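Local coordinates for protein putative dehydratase (Mesorhizobium loti, PDB 2POZ) that is of unknown function but belongs to the mandelate racemase/muconate lactonizing enzyme group of the enolase superfamily and may act as a lyase, possibly a dehydratase, at residues A[137-140]-A[141-144]; A[162-166]-A[167-171]; A[175-179]-A[180-184]; A[184-187]-A[188-192]. All coordinates share one frame; numbering follows the deposited sequence.

In the fold
The four contacts follow one another along the chain within the enolase C-terminal region, and none nests in or crosses another. Interaction 1 opens helix 138-144. Strand 155-158 of the barrel sheet follows, and interaction 2 then closes a small hairpin from 162-166 and 167-171. Interaction 3 starts helix 179-196, and interaction 4 continues it, sharing Leu184; strand 201-205 comes next, so the hairpin sits inside a beta-alpha-beta crossover of the barrel. Contacts between the parts show how they are tied: Pro138 lies on Leu184, Arg187 and Ala191, and Phe141 on Arg188; Gln163 meets Met177 and Ala181; and Ala162 O faces Arg188 NH1 in a probable hydrogen bond.

Interaction 1 (A[137-140]-A[141-144]); sequences TPDE and FARA
Phe141 N bonds to Thr137 O at 3.2 Å and Ala142 N to Pro138 O at 3.0 Å, and with Arg143 N on Asp139 O and Ala144 N on Glu140 O these four-residue steps wind the first turns of helix 138-144. The Phe141 ring turns its edge to this start: CD2 comes within 3.4 Å of Thr137 O, which lies in the ring plane. Beyond that, the ring packs on Tyr132 and on Arg188 of helix 179-196. Thr137 and Glu140 form a capping box, the reciprocal bonding of a helix N terminus. Glu140 N donates to Thr137 OG1 (3.1 Å), while Thr137 N reaches Glu140 OE1 at 3.0 Å from above the carboxylate plane. The same OE1 accepts from Asp136 N, so two backbone donors hold one carboxylate oxygen. Farther along, Asp139 and Arg143 run alongside each other, and OD2 of Asp139 touches the aliphatic CG of Arg143 at 4.1 Å. Chi1 of Arg143 (-67°) sets CG beside its own backbone N, and bends at the next two torsions carry the guanidinium away to a salt bridge with Glu146. Asp139 OD2 stays 6.1 Å from Arg143 NE, too far for direct pairing.

Interaction 2 (A[162-166]-A[167-171]); sequences AQRVG and SALQH
Gln163 and Gln170 pair through both backbone bonds: Gln163 N to Gln170 O at 3.0 Å, nearly straight at 168°, and Gln170 N to Gln163 O at the same length. Val165 N to Ala168 O, the shortest at 2.8 Å, flanks the type II' turn whose corners are Gly166 and Ser167, making strands 163-165 and 168-170 a tight beta hairpin. Gly166 takes backbone angles at which any side chain would collide with the carbonyl oxygen of Val165, so glycine is needed at this corner. Arg164 and Leu169, a non-hydrogen-bonded pair, share one face of the hairpin, the one turned from Val165 and Gln170: Arg164 CD meets Leu169 CD2 at 3.4 Å, and Arg164 NH1 lies 3.6 Å from Leu169 CD1. With Gln170 chi1 at 59°, CG stands between its backbone N and carbonyl carbon and leads an extended chain over Val165, where Gln170 NE2 is 3.4 Å from Val165 CG2. A water weakly links Gln170 OE1 and Val165 O, and Gln170 also packs on His78 of a second subunit. Replaced by alanine, Gln170 would probably leave Val165 CG2 without its amide cover and the water without one partner. Main-chain bonds thus fix the register, while the polar side chains serve mainly as packing surface.

Interaction 3 (A[175-179]-A[180-184]); sequences RSMSA and EAIEL
Ser178 caps helix 179-196 by turning its hydroxyl onto Ala181: chi1 of 66° places OG between its own backbone N and carbonyl carbon, where it accepts from Ala181 N at 3.1 Å with an N-H...O angle of 157°. Ser178 O then receives Ile182 N at 2.9 Å. Glu180 folds back toward the same serine, bent at chi2, so that OE2 lies 3.6 Å from Ser178 CB and the carboxylate sits close to the first turn. A negative charge there would probably interact favourably with the helix dipole. Met177, a selenomethionine, precedes the N-cap, and with Ile182 five residues on it fits a hydrophobic staple, the apolar bracket often found across a helix start. Its CB meets Ala181 CB at 3.8 Å and Ile182 CG1 at 3.9 Å, the two longer side chains running obliquely past each other; the modelled CE is too near Ile182 to be trusted. Outside the two segments, Met177 packs on Leu161, Val172 and Leu210, while Ile182 leans on Glu214 of helix 212-222. Ile182 CD1 passes 3.8 Å from Met177 O. Glu183 bends away at chi2, and its OE2 forms a salt bridge with Arg187 one turn further on.

Interaction 4 (A[184-187]-A[188-192]); sequences LAYR and RVKAV
Leu184 and Arg188 meet because Leu184 CG stands opposite the backbone N (chi1 -172°) while Arg188 sends an extended chain, with CG beside the backbone N (chi1 -73°), outward, leaning back toward Leu184. Leu184 therefore lies over one face of the guanidinium, with CG 4.2 Å above its plane and displaced toward the rim; the closer approach of CD1 to NE in the model is doubtful. Arg188 CG passes 3.3 Å from Leu184 O. That carbonyl also accepts Arg188 N at 2.9 Å, one of the four-residue bonds of helix 179-196. A second cluster gathers on another side of this helix. Tyr186 CE2 is centred 3.9 Å above the Arg187 guanidinium, and Lys190 CD touches both Tyr186 OH and Arg187 NH1, each at 3.9 Å. The like-charged tips do not touch: Arg187 NH1 is 4.8 Å from Lys190 NZ, and each side chain has its own acid, Glu183 for Arg187 and Asp194 for Lys190. Arg188 in turn binds Asp136 through NH2 and the carbonyls of Pro160 and Ala162 through NH1. A leucine in place of Arg188 would probably leave Asp136 without its countercharge and both carbonyls without this donor. The guanidinium of the buried Arg188 thus has an acid as counter-ion and two carbonyl oxygens as acceptors, tying this helix to the loops leading into helix 138-144 and the hairpin.

Interaction 1 (A[137-140]-A[141-144])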
loop_
_atom_site.group_PDB
_atom_site.type_symbol
_atom_site.label_atom_id
_atom_site.label_comp_id
_atom_site.label_asym_id
_atom_site.label_seq_id
_atom_site.Cartn_x
_atom_site.Cartn_y
_atom_site.Cartn_z
ATOM N N THR A 137 -14.839 -9.651 -42.639
ATOM C CA THR A 137 -13.563 -10.262 -42.994
ATOM C C THR A 137 -12.453 -9.216 -42.943
ATOM O O THR A 137 -12.714 -8.011 -42.979
ATOM C CB THR A 137 -13.585 -10.837 -44.418
ATOM O OG1 THR A 137 -13.668 -9.757 -45.357
ATOM C CG2 THR A 137 -14.780 -11.778 -44.606
ATOM N N PRO A 138 -11.197 -9.663 -42.839
ATOM C CA PRO A 138 -10.102 -8.692 -42.799
ATOM C C PRO A 138 -10.131 -7.814 -44.049
ATOM O O PRO A 138 -9.946 -6.601 -43.970
ATOM C CB PRO A 138 -8.864 -9.580 -42.751
ATOM C CG PRO A 138 -9.349 -10.749 -41.925
ATOM C CD PRO A 138 -10.712 -11.020 -42.537
ATOM N N ASP A 139 -10.386 -8.423 -45.206
ATOM C CA ASP A 139 -10.407 -7.648 -46.436
ATOM C C ASP A 139 -11.485 -6.572 -46.468
ATOM O O ASP A 139 -11.285 -5.511 -47.060
ATOM C CB ASP A 139 -10.566 -8.545 -47.653
ATOM C CG ASP A 139 -10.262 -7.808 -48.935
ATOM O OD1 ASP A 139 -9.081 -7.457 -49.150
ATOM O OD2 ASP A 139 -11.200 -7.556 -49.717
ATOM N N GLU A 140 -12.631 -6.839 -45.852
ATOM C CA GLU A 140 -13.692 -5.840 -45.830
ATOM C C GLU A 140 -13.249 -4.663 -44.958
ATOM O O GLU A 140 -13.631 -3.519 -45.202
ATOM C CB GLU A 140 -14.999 -6.456 -45.314
ATOM C CG GLU A 140 -15.491 -7.586 -46.224
ATOM C CD GLU A 140 -16.748 -8.273 -45.722
ATOM O OE1 GLU A 140 -16.894 -8.453 -44.493
ATOM O OE2 GLU A 140 -17.585 -8.655 -46.569
ATOM N N PHE A 141 -12.438 -4.943 -43.942
ATOM C CA PHE A 141 -11.935 -3.871 -43.097
ATOM C C PHE A 141 -10.975 -3.052 -43.950
ATOM O O PHE A 141 -10.961 -1.829 -43.865
ATOM C CB PHE A 141 -11.226 -4.442 -41.863
ATOM C CG PHE A 141 -12.120 -4.556 -40.660
ATOM C CD1 PHE A 141 -12.242 -3.496 -39.766
ATOM C CD2 PHE A 141 -12.882 -5.703 -40.451
ATOM C CE1 PHE A 141 -13.111 -3.575 -38.679
ATOM C CE2 PHE A 141 -13.754 -5.796 -39.372
ATOM C CZ PHE A 141 -13.871 -4.733 -38.482
ATOM N N ALA A 142 -10.197 -3.728 -44.795
ATOM C CA ALA A 142 -9.246 -3.043 -45.671
ATOM C C ALA A 142 -9.961 -2.101 -46.643
ATOM O O ALA A 142 -9.515 -0.969 -46.864
ATOM C CB ALA A 142 -8.410 -4.060 -46.446
ATOM N N ARG A 143 -11.065 -2.564 -47.223
ATOM C CA ARG A 143 -11.837 -1.742 -48.154
ATOM C C ARG A 143 -12.504 -0.579 -47.427
ATOM O O ARG A 143 -12.651 0.501 -47.978
ATOM C CB ARG A 143 -12.948 -2.561 -48.834
ATOM C CG ARG A 143 -12.495 -3.652 -49.792
ATOM C CD ARG A 143 -11.740 -3.087 -50.992
ATOM N NE ARG A 143 -12.324 -1.851 -51.515
ATOM C CZ ARG A 143 -13.541 -1.730 -52.049
ATOM N NH1 ARG A 143 -14.357 -2.773 -52.154
ATOM N NH2 ARG A 143 -13.945 -0.543 -52.481
ATOM N N ALA A 144 -12.920 -0.818 -46.190
ATOM C CA ALA A 144 -13.611 0.195 -45.398
ATOM C C ALA A 144 -12.814 1.460 -45.074
ATOM O O ALA A 144 -13.412 2.515 -44.855
ATOM C CB ALA A 144 -14.129 -0.432 -44.110
#

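Interaction 2 (A[162-166]-A[167-171])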
loop_
_atom_site.group_PDB
_atom_site.type_symbol
_atom_site.label_atom_id
_atom_site.label_comp_id
_atom_site.label_asym_id
_atom_site.label_seq_id
_atom_site.Cartn_x
_atom_site.Cartn_y
_atom_site.Cartn_z
ATOM N N ALA A 162 -15.831 -7.567 -33.258
ATOM C CA ALA A 162 -17.222 -7.915 -33.586
ATOM C C ALA A 162 -17.360 -9.319 -34.182
ATOM O O ALA A 162 -16.516 -9.763 -34.961
ATOM C CB ALA A 162 -17.823 -6.882 -34.541
ATOM N N GLN A 163 -18.430 -10.007 -33.806
ATOM C CA GLN A 163 -18.688 -11.350 -34.300
ATOM C C GLN A 163 -19.987 -11.342 -35.112
ATOM O O GLN A 163 -20.969 -10.725 -34.709
ATOM C CB GLN A 163 -18.864 -12.344 -33.145
ATOM C CG GLN A 163 -18.090 -12.065 -31.865
ATOM C CD GLN A 163 -16.602 -12.307 -31.993
ATOM O OE1 GLN A 163 -16.156 -13.171 -32.756
ATOM N NE2 GLN A 163 -15.820 -11.556 -31.223
ATOM N N ARG A 164 -19.997 -12.039 -36.244
ATOM C CA ARG A 164 -21.196 -12.115 -37.082
ATOM C C ARG A 164 -22.123 -13.191 -36.513
ATOM O O ARG A 164 -21.757 -14.363 -36.480
ATOM C CB ARG A 164 -20.808 -12.479 -38.520
ATOM C CG ARG A 164 -21.882 -12.170 -39.555
ATOM C CD ARG A 164 -21.698 -10.767 -40.125
ATOM N NE ARG A 164 -22.809 -10.341 -40.975
ATOM C CZ ARG A 164 -22.810 -9.225 -41.702
ATOM N NH1 ARG A 164 -21.758 -8.417 -41.691
ATOM N NH2 ARG A 164 -23.872 -8.909 -42.434
ATOM N N VAL A 165 -23.309 -12.799 -36.051
ATOM C CA VAL A 165 -24.272 -13.761 -35.499
ATOM C C VAL A 165 -25.546 -13.611 -36.313
ATOM O O VAL A 165 -26.313 -12.668 -36.128
ATOM C CB VAL A 165 -24.601 -13.494 -34.016
ATOM C CG1 VAL A 165 -25.692 -14.424 -33.531
ATOM C CG2 VAL A 165 -23.374 -13.741 -33.187
ATOM N N GLY A 166 -25.774 -14.562 -37.214
ATOM C CA GLY A 166 -26.942 -14.513 -38.077
ATOM C C GLY A 166 -26.585 -13.619 -39.249
ATOM O O GLY A 166 -25.761 -13.983 -40.092
ATOM N N SER A 167 -27.180 -12.435 -39.291
ATOM C CA SER A 167 -26.915 -11.490 -40.367
ATOM C C SER A 167 -26.420 -10.157 -39.821
ATOM O O SER A 167 -26.359 -9.160 -40.550
ATOM C CB SER A 167 -28.192 -11.265 -41.184
ATOM O OG SER A 167 -29.250 -10.839 -40.342
ATOM N N ALA A 168 -26.069 -10.135 -38.539
ATOM C CA ALA A 168 -25.598 -8.900 -37.925
ATOM C C ALA A 168 -24.348 -9.089 -37.064
ATOM O O ALA A 168 -24.103 -10.165 -36.511
ATOM C CB ALA A 168 -26.713 -8.278 -37.092
ATOM N N LEU A 169 -23.553 -8.031 -36.971
ATOM C CA LEU A 169 -22.338 -8.055 -36.173
ATOM C C LEU A 169 -22.692 -7.541 -34.784
ATOM O O LEU A 169 -23.480 -6.604 -34.644
ATOM C CB LEU A 169 -21.281 -7.160 -36.819
ATOM C CG LEU A 169 -20.883 -7.593 -38.234
ATOM C CD1 LEU A 169 -20.324 -6.412 -39.000
ATOM C CD2 LEU A 169 -19.880 -8.724 -38.155
ATOM N N GLN A 170 -22.126 -8.162 -33.755
ATOM C CA GLN A 170 -22.404 -7.749 -32.382
ATOM C C GLN A 170 -21.135 -7.799 -31.547
ATOM O O GLN A 170 -20.153 -8.426 -31.940
ATOM C CB GLN A 170 -23.451 -8.673 -31.757
ATOM C CG GLN A 170 -23.037 -10.133 -31.730
ATOM C CD GLN A 170 -24.110 -11.032 -31.146
ATOM O OE1 GLN A 170 -25.292 -10.894 -31.471
ATOM N NE2 GLN A 170 -23.703 -11.970 -30.290
ATOM N N HIS A 171 -21.169 -7.149 -30.387
ATOM C CA HIS A 171 -20.019 -7.132 -29.492
ATOM C C HIS A 171 -19.679 -8.520 -28.953
ATOM O O HIS A 171 -20.438 -9.478 -29.114
ATOM C CB HIS A 171 -20.267 -6.202 -28.298
ATOM C CG HIS A 171 -20.309 -4.749 -28.652
ATOM N ND1 HIS A 171 -21.422 -4.146 -29.201
ATOM C CD2 HIS A 171 -19.370 -3.781 -28.548
ATOM C CE1 HIS A 171 -21.164 -2.867 -29.419
ATOM N NE2 HIS A 171 -19.924 -2.622 -29.033
HETATM O O HOH W 1 -27.775 -10.828 -33.763
#

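Interaction 3 (A[175-179]-A[180-184])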
loop_
_atom_site.group_PDB
_atom_site.type_symbol
_atom_site.label_atom_id
_atom_site.label_comp_id
_atom_site.label_asym_id
_atom_site.label_seq_id
_atom_site.Cartn_x
_atom_site.Cartn_y
_atom_site.Cartn_z
ATOM N N ARG A 175 -17.049 -11.973 -22.628
ATOM C CA ARG A 175 -15.605 -11.731 -22.650
ATOM C C ARG A 175 -14.822 -12.895 -23.243
ATOM O O ARG A 175 -13.681 -13.136 -22.845
ATOM C CB ARG A 175 -15.096 -11.486 -21.224
ATOM C CG ARG A 175 -15.825 -10.390 -20.462
ATOM C CD ARG A 175 -15.443 -10.416 -18.985
ATOM N NE ARG A 175 -16.185 -9.426 -18.215
ATOM C CZ ARG A 175 -16.245 -9.403 -16.886
ATOM N NH1 ARG A 175 -15.606 -10.321 -16.172
ATOM N NH2 ARG A 175 -16.954 -8.466 -16.271
ATOM N N SER A 176 -15.422 -13.604 -24.195
ATOM C CA SER A 176 -14.773 -14.770 -24.782
ATOM C C SER A 176 -14.881 -14.879 -26.294
ATOM O O SER A 176 -15.905 -14.539 -26.879
ATOM C CB SER A 176 -15.361 -16.047 -24.174
ATOM O OG SER A 176 -15.289 -16.024 -22.762
HETATM N N MSE A 177 -13.813 -15.376 -26.911
HETATM C CA MSE A 177 -13.770 -15.585 -28.353
HETATM C C MSE A 177 -12.908 -16.808 -28.606
HETATM O O MSE A 177 -11.964 -17.061 -27.863
HETATM C CB MSE A 177 -13.140 -14.396 -29.070
HETATM C CG MSE A 177 -13.818 -13.073 -28.836
HETATM SE SE MSE A 177 -12.836 -11.705 -29.779
HETATM C CE MSE A 177 -11.070 -12.091 -29.109
ATOM N N SER A 178 -13.230 -17.565 -29.651
ATOM C CA SER A 178 -12.453 -18.757 -29.983
ATOM C C SER A 178 -11.089 -18.320 -30.503
ATOM O O SER A 178 -10.893 -17.153 -30.852
ATOM C CB SER A 178 -13.158 -19.568 -31.071
ATOM O OG SER A 178 -13.191 -18.840 -32.290
ATOM N N ALA A 179 -10.146 -19.258 -30.547
ATOM C CA ALA A 179 -8.806 -18.967 -31.042
ATOM C C ALA A 179 -8.904 -18.443 -32.474
ATOM O O ALA A 179 -8.132 -17.572 -32.881
ATOM C CB ALA A 179 -7.943 -20.234 -31.003
ATOM N N GLU A 180 -9.861 -18.975 -33.231
ATOM C CA GLU A 180 -10.050 -18.561 -34.614
ATOM C C GLU A 180 -10.532 -17.111 -34.675
ATOM O O GLU A 180 -10.083 -16.334 -35.515
ATOM C CB GLU A 180 -11.063 -19.476 -35.314
ATOM C CG GLU A 180 -10.766 -20.971 -35.155
ATOM C CD GLU A 180 -11.743 -21.677 -34.214
ATOM O OE1 GLU A 180 -12.882 -21.981 -34.649
ATOM O OE2 GLU A 180 -11.375 -21.925 -33.040
ATOM N N ALA A 181 -11.455 -16.753 -33.788
ATOM C CA ALA A 181 -11.978 -15.388 -33.756
ATOM C C ALA A 181 -10.878 -14.415 -33.333
ATOM O O ALA A 181 -10.755 -13.326 -33.894
ATOM C CB ALA A 181 -13.164 -15.297 -32.800
ATOM N N ILE A 182 -10.077 -14.814 -32.351
ATOM C CA ILE A 182 -8.990 -13.966 -31.873
ATOM C C ILE A 182 -7.976 -13.703 -32.996
ATOM O O ILE A 182 -7.496 -12.584 -33.156
ATOM C CB ILE A 182 -8.273 -14.611 -30.654
ATOM C CG1 ILE A 182 -9.232 -14.668 -29.465
ATOM C CG2 ILE A 182 -7.041 -13.806 -30.271
ATOM C CD1 ILE A 182 -8.630 -15.252 -28.188
ATOM N N GLU A 183 -7.652 -14.740 -33.766
ATOM C CA GLU A 183 -6.707 -14.597 -34.878
ATOM C C GLU A 183 -7.295 -13.667 -35.930
ATOM O O GLU A 183 -6.593 -12.847 -36.519
ATOM C CB GLU A 183 -6.415 -15.964 -35.505
ATOM C CG GLU A 183 -5.688 -15.920 -36.856
ATOM C CD GLU A 183 -4.287 -15.320 -36.785
ATOM O OE1 GLU A 183 -3.741 -15.167 -35.670
ATOM O OE2 GLU A 183 -3.721 -15.016 -37.862
ATOM N N LEU A 184 -8.596 -13.810 -36.161
ATOM C CA LEU A 184 -9.298 -12.985 -37.128
ATOM C C LEU A 184 -9.270 -11.522 -36.660
ATOM O O LEU A 184 -9.129 -10.602 -37.466
ATOM C CB LEU A 184 -10.733 -13.500 -37.267
ATOM C CG LEU A 184 -11.678 -12.962 -38.345
ATOM C CD1 LEU A 184 -12.234 -11.645 -37.900
ATOM C CD2 LEU A 184 -10.953 -12.847 -39.677
#

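Interaction 4 (A[184-187]-A[188-192])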
loop_
_atom_site.group_PDB
_atom_site.type_symbol
_atom_site.label_atom_id
_atom_site.label_comp_id
_atom_site.label_asym_id
_atom_site.label_seq_id
_atom_site.Cartn_x
_atom_site.Cartn_y
_atom_site.Cartn_z
ATOM N N LEU A 184 -8.596 -13.810 -36.161
ATOM C CA LEU A 184 -9.298 -12.985 -37.128
ATOM C C LEU A 184 -9.270 -11.522 -36.660
ATOM O O LEU A 184 -9.129 -10.602 -37.466
ATOM C CB LEU A 184 -10.733 -13.500 -37.267
ATOM C CG LEU A 184 -11.678 -12.962 -38.345
ATOM C CD1 LEU A 184 -12.234 -11.645 -37.900
ATOM C CD2 LEU A 184 -10.953 -12.847 -39.677
ATOM N N ALA A 185 -9.389 -11.312 -35.352
ATOM C CA ALA A 185 -9.363 -9.962 -34.797
ATOM C C ALA A 185 -8.024 -9.324 -35.152
ATOM O O ALA A 185 -7.958 -8.169 -35.575
ATOM C CB ALA A 185 -9.530 -10.011 -33.278
ATOM N N TYR A 186 -6.954 -10.092 -34.981
ATOM C CA TYR A 186 -5.621 -9.605 -35.286
ATOM C C TYR A 186 -5.463 -9.269 -36.773
ATOM O O TYR A 186 -4.861 -8.250 -37.127
ATOM C CB TYR A 186 -4.573 -10.648 -34.890
ATOM C CG TYR A 186 -3.204 -10.333 -35.442
ATOM C CD1 TYR A 186 -2.424 -9.315 -34.895
ATOM C CD2 TYR A 186 -2.710 -11.022 -36.554
ATOM C CE1 TYR A 186 -1.180 -8.988 -35.445
ATOM C CE2 TYR A 186 -1.475 -10.704 -37.113
ATOM C CZ TYR A 186 -0.716 -9.690 -36.556
ATOM O OH TYR A 186 0.506 -9.387 -37.108
ATOM N N ARG A 187 -6.002 -10.129 -37.637
ATOM C CA ARG A 187 -5.912 -9.919 -39.078
ATOM C C ARG A 187 -6.679 -8.672 -39.492
ATOM O O ARG A 187 -6.287 -7.984 -40.432
ATOM C CB ARG A 187 -6.447 -11.141 -39.839
ATOM C CG ARG A 187 -5.608 -12.399 -39.634
ATOM C CD ARG A 187 -4.194 -12.215 -40.170
ATOM N NE ARG A 187 -3.290 -13.278 -39.728
ATOM C CZ ARG A 187 -1.994 -13.337 -40.018
ATOM N NH1 ARG A 187 -1.429 -12.393 -40.761
ATOM N NH2 ARG A 187 -1.256 -14.337 -39.551
ATOM N N ARG A 188 -7.774 -8.380 -38.793
ATOM C CA ARG A 188 -8.559 -7.193 -39.102
ATOM C C ARG A 188 -7.726 -5.943 -38.817
ATOM O O ARG A 188 -7.715 -4.999 -39.611
ATOM C CB ARG A 188 -9.839 -7.151 -38.262
ATOM C CG ARG A 188 -10.922 -8.140 -38.666
ATOM C CD ARG A 188 -12.047 -8.108 -37.637
ATOM N NE ARG A 188 -13.218 -8.884 -38.034
ATOM C CZ ARG A 188 -14.148 -9.309 -37.185
ATOM N NH1 ARG A 188 -14.029 -9.036 -35.890
ATOM N NH2 ARG A 188 -15.208 -9.987 -37.627
ATOM N N VAL A 189 -7.034 -5.934 -37.678
ATOM C CA VAL A 189 -6.205 -4.786 -37.322
ATOM C C VAL A 189 -5.064 -4.643 -38.337
ATOM O O VAL A 189 -4.759 -3.538 -38.796
ATOM C CB VAL A 189 -5.620 -4.932 -35.884
ATOM C CG1 VAL A 189 -4.765 -3.721 -35.539
ATOM C CG2 VAL A 189 -6.756 -5.059 -34.872
ATOM N N LYS A 190 -4.450 -5.764 -38.697
ATOM C CA LYS A 190 -3.356 -5.756 -39.660
ATOM C C LYS A 190 -3.827 -5.305 -41.040
ATOM O O LYS A 190 -3.107 -4.596 -41.737
ATOM C CB LYS A 190 -2.714 -7.144 -39.753
ATOM C CG LYS A 190 -1.527 -7.211 -40.721
ATOM C CD LYS A 190 -0.830 -8.564 -40.650
ATOM C CE LYS A 190 0.448 -8.579 -41.479
ATOM N NZ LYS A 190 0.167 -8.455 -42.938
ATOM N N ALA A 191 -5.031 -5.711 -41.435
ATOM C CA ALA A 191 -5.570 -5.315 -42.731
ATOM C C ALA A 191 -5.769 -3.798 -42.770
ATOM O O ALA A 191 -5.535 -3.163 -43.798
ATOM C CB ALA A 191 -6.890 -6.023 -42.998
ATOM N N VAL A 192 -6.202 -3.221 -41.650
ATOM C CA VAL A 192 -6.406 -1.778 -41.578
ATOM C C VAL A 192 -5.069 -1.048 -41.701
ATOM O O VAL A 192 -4.966 -0.050 -42.419
ATOM C CB VAL A 192 -7.104 -1.361 -40.251
ATOM C CG1 VAL A 192 -7.110 0.157 -40.109
ATOM C CG2 VAL A 192 -8.536 -1.872 -40.241
#